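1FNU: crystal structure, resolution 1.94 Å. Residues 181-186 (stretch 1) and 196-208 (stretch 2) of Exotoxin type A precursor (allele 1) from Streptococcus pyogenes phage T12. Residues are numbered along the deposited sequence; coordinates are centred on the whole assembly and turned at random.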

# COMPACT_ATOMS: atom_id res chain seq x y z
N SER A 181 -29.54 23.30 5.50
CA SER A 181 -29.73 22.34 4.40
C SER A 181 -28.25 22.00 3.97
O SER A 181 -27.31 22.70 4.36
N PHE A 182 -28.05 20.90 3.22
CA PHE A 182 -26.70 20.57 2.71
C PHE A 182 -26.75 19.77 1.40
O PHE A 182 -27.82 19.28 0.98
N TRP A 183 -25.62 19.61 0.73
CA TRP A 183 -25.77 18.90 -0.50
C TRP A 183 -24.52 18.14 -0.82
O TRP A 183 -23.49 18.41 -0.19
N PHE A 184 -24.64 17.15 -1.71
CA PHE A 184 -23.50 16.33 -2.13
C PHE A 184 -23.42 16.40 -3.67
O PHE A 184 -24.46 16.28 -4.34
N ASP A 185 -22.21 16.59 -4.21
CA ASP A 185 -21.95 16.58 -5.66
C ASP A 185 -21.99 15.12 -6.19
O ASP A 185 -21.25 14.26 -5.68
N PHE A 186 -22.85 14.82 -7.15
CA PHE A 186 -22.90 13.47 -7.70
C PHE A 186 -21.60 13.10 -8.42
O PHE A 186 -21.37 11.94 -8.68
N LYS A 196 -11.20 9.02 -1.50
CA LYS A 196 -11.28 10.46 -1.30
C LYS A 196 -12.72 11.04 -1.52
O LYS A 196 -13.21 11.81 -0.70
N TYR A 197 -13.40 10.55 -2.56
CA TYR A 197 -14.73 10.94 -2.96
C TYR A 197 -15.72 10.60 -1.85
O TYR A 197 -16.61 11.42 -1.53
N LEU A 198 -15.58 9.42 -1.23
CA LEU A 198 -16.58 8.99 -0.25
C LEU A 198 -16.57 9.72 1.11
O LEU A 198 -17.47 9.54 1.96
N MET A 199 -15.60 10.61 1.25
CA MET A 199 -15.44 11.40 2.44
C MET A 199 -16.64 12.34 2.51
O MET A 199 -16.81 12.95 3.52
N ILE A 200 -17.50 12.44 1.49
CA ILE A 200 -18.71 13.25 1.72
C ILE A 200 -19.59 12.64 2.84
O ILE A 200 -20.48 13.31 3.38
N TYR A 201 -19.33 11.38 3.21
CA TYR A 201 -20.10 10.70 4.28
C TYR A 201 -19.40 10.60 5.62
O TYR A 201 -19.93 10.01 6.63
N LYS A 202 -18.18 11.11 5.64
CA LYS A 202 -17.40 11.02 6.86
C LYS A 202 -18.03 11.68 8.09
O LYS A 202 -17.83 11.19 9.22
N ASP A 203 -18.79 12.76 7.91
CA ASP A 203 -19.29 13.47 9.09
C ASP A 203 -20.50 12.76 9.66
O ASP A 203 -21.06 13.23 10.61
N ASN A 204 -20.86 11.64 9.05
CA ASN A 204 -21.96 10.79 9.52
C ASN A 204 -23.26 11.53 9.68
O ASN A 204 -24.06 11.16 10.51
N GLU A 205 -23.46 12.57 8.87
CA GLU A 205 -24.69 13.38 8.92
C GLU A 205 -25.96 12.50 8.97
O GLU A 205 -26.17 11.60 8.16
N THR A 206 -26.82 12.82 9.95
CA THR A 206 -28.03 12.06 10.21
C THR A 206 -29.27 12.97 10.34
O THR A 206 -29.20 14.06 10.88
N LEU A 207 -30.40 12.54 9.84
CA LEU A 207 -31.54 13.40 10.01
C LEU A 207 -32.79 12.67 10.22
O LEU A 207 -32.85 11.48 10.03
N ASP A 208 -33.80 13.41 10.65
CA ASP A 208 -35.08 12.81 10.96
C ASP A 208 -35.80 12.45 9.64
O ASP A 208 -36.14 13.34 8.86

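Side chains alternate along the strand 182-185: the CA-to-CB bonds of F182 and F184 point toward stretch 2, whereas W183 makes no contact with it. The two phenylalanines cover different parts of their partner, and the stretches together bury 379 Å².

F184 (chi1 -58°, m) lies beside the 3-10 segment. I200, with chi1 p and chi2 t, extends its delta methyl to the base of the ring, CD1 standing 4.1 Å from F184 CG, while F184 CE1 reaches 3.6 Å from the backbone I200 O. Y201 (chi1 m) starts sideways, but its end comes nearer, and its ring edge meets the F184 face: centroids are 5.7 Å apart, planes are at 85°, and Y201 CE1 lies 3.9 Å from F184 CE2. The ring thus fits an angle formed by I200 and Y201.

F182 (chi1 56°, p) reaches past the turn of Y201 to N204. At its ring edge, CZ lies 3.8 Å from L207 CD2; its CE2 comes within 3.0 Å of E205 OE2, a tight approach without a hydrogen bond. E205 OE1 accepts a weak bond from T206 N (3.1 Å).

The polar link lies at the other end. Y197, chi1 t, also leaves sideways, yet its extended ring carries OH to D185 O, donating a 2.5 Å hydrogen bond.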

# COMPACT_ATOMS: atom_id res chain seq x y z
CB SER A 181 -30.48 23.03 3.24
OG SER A 181 -29.65 24.08 2.68
CB PHE A 182 -25.80 19.87 3.80
CG PHE A 182 -26.40 18.63 4.39
CD1 PHE A 182 -26.25 17.40 3.79
CD2 PHE A 182 -27.23 18.72 5.49
CE1 PHE A 182 -26.92 16.28 4.27
CE2 PHE A 182 -27.94 17.60 6.00
CZ PHE A 182 -27.78 16.37 5.38
CB TRP A 183 -26.17 19.86 -1.64
CG TRP A 183 -25.25 20.98 -1.80
CD1 TRP A 183 -25.35 22.23 -1.25
CD2 TRP A 183 -24.04 20.97 -2.56
NE1 TRP A 183 -24.27 23.00 -1.64
CE2 TRP A 183 -23.45 22.25 -2.44
CE3 TRP A 183 -23.39 19.99 -3.34
CZ2 TRP A 183 -22.23 22.58 -3.07
CZ3 TRP A 183 -22.16 20.33 -3.98
CH2 TRP A 183 -21.60 21.61 -3.84
CB PHE A 184 -23.69 14.84 -1.77
CG PHE A 184 -23.91 14.55 -0.31
CD1 PHE A 184 -23.25 15.23 0.66
CD2 PHE A 184 -24.78 13.53 0.07
CE1 PHE A 184 -23.46 14.91 2.01
CE2 PHE A 184 -24.97 13.22 1.45
CZ PHE A 184 -24.31 13.92 2.36
CB ASP A 185 -20.57 17.15 -5.93
CG ASP A 185 -20.43 17.59 -7.32
OD1 ASP A 185 -21.02 16.88 -8.18
OD2 ASP A 185 -19.75 18.62 -7.57
CB PHE A 186 -24.06 13.26 -8.68
CG PHE A 186 -25.44 13.14 -8.03
CD1 PHE A 186 -25.59 12.90 -6.67
CD2 PHE A 186 -26.58 13.12 -8.82
CE1 PHE A 186 -26.82 12.64 -6.09
CE2 PHE A 186 -27.87 12.85 -8.25
CZ PHE A 186 -27.98 12.61 -6.86
CB LYS A 196 -10.26 11.19 -2.19
CG LYS A 196 -10.87 11.49 -3.59
CD LYS A 196 -10.14 12.49 -4.65
CE LYS A 196 -9.74 13.91 -4.04
NZ LYS A 196 -10.89 14.84 -3.46
CB TYR A 197 -15.23 10.15 -4.19
CG TYR A 197 -16.64 10.55 -4.59
CD1 TYR A 197 -16.90 11.83 -5.09
CD2 TYR A 197 -17.74 9.72 -4.29
CE1 TYR A 197 -18.18 12.29 -5.25
CE2 TYR A 197 -19.01 10.17 -4.45
CZ TYR A 197 -19.23 11.47 -4.93
OH TYR A 197 -20.52 11.93 -5.08
CB LEU A 198 -16.50 7.43 -0.13
CG LEU A 198 -17.05 6.66 -1.38
CD1 LEU A 198 -16.80 5.17 -1.27
CD2 LEU A 198 -18.61 6.89 -1.47
CB MET A 199 -14.08 12.13 2.45
CG MET A 199 -12.89 11.16 2.70
SD MET A 199 -11.22 11.94 2.54
CE MET A 199 -11.14 12.89 3.89
CB ILE A 200 -19.59 13.38 0.42
CG1 ILE A 200 -19.85 11.97 -0.12
CG2 ILE A 200 -18.87 14.39 -0.58
CD1 ILE A 200 -20.95 11.82 -1.14
CB TYR A 201 -20.40 9.25 3.87
CG TYR A 201 -21.14 9.18 2.61
CD1 TYR A 201 -22.19 10.06 2.35
CD2 TYR A 201 -20.81 8.19 1.65
CE1 TYR A 201 -22.91 9.96 1.16
CE2 TYR A 201 -21.52 8.07 0.48
CZ TYR A 201 -22.57 8.93 0.23
OH TYR A 201 -23.25 8.75 -0.95
CB LYS A 202 -16.00 11.64 6.62
CG LYS A 202 -14.90 11.12 7.54
CD LYS A 202 -13.51 11.69 7.14
CE LYS A 202 -12.93 12.68 8.20
NZ LYS A 202 -12.31 12.09 9.39
CB ASP A 203 -19.59 14.95 8.84
CG ASP A 203 -20.74 15.19 7.83
OD1 ASP A 203 -21.59 14.29 7.55
OD2 ASP A 203 -20.79 16.35 7.30
CB ASN A 204 -21.53 10.21 10.86
CG ASN A 204 -22.26 8.95 11.22
OD1 ASN A 204 -22.43 8.02 10.42
ND2 ASN A 204 -22.64 8.88 12.50
CB GLU A 205 -24.70 14.36 7.73
CG GLU A 205 -25.90 15.23 7.61
CD GLU A 205 -26.07 16.28 8.74
OE1 GLU A 205 -26.15 15.87 9.96
OE2 GLU A 205 -26.15 17.51 8.40
CB THR A 206 -27.80 11.23 11.56
OG1 THR A 206 -26.64 10.36 11.42
CG2 THR A 206 -29.00 10.35 11.91
CB LEU A 207 -31.67 14.38 8.88
CG LEU A 207 -31.27 13.64 7.63
CD1 LEU A 207 -32.40 12.81 7.28
CD2 LEU A 207 -30.95 14.60 6.56
CB ASP A 208 -35.77 13.89 11.78
CG ASP A 208 -37.23 13.61 12.12
OD1 ASP A 208 -37.77 12.59 11.64
OD2 ASP A 208 -37.77 14.49 12.90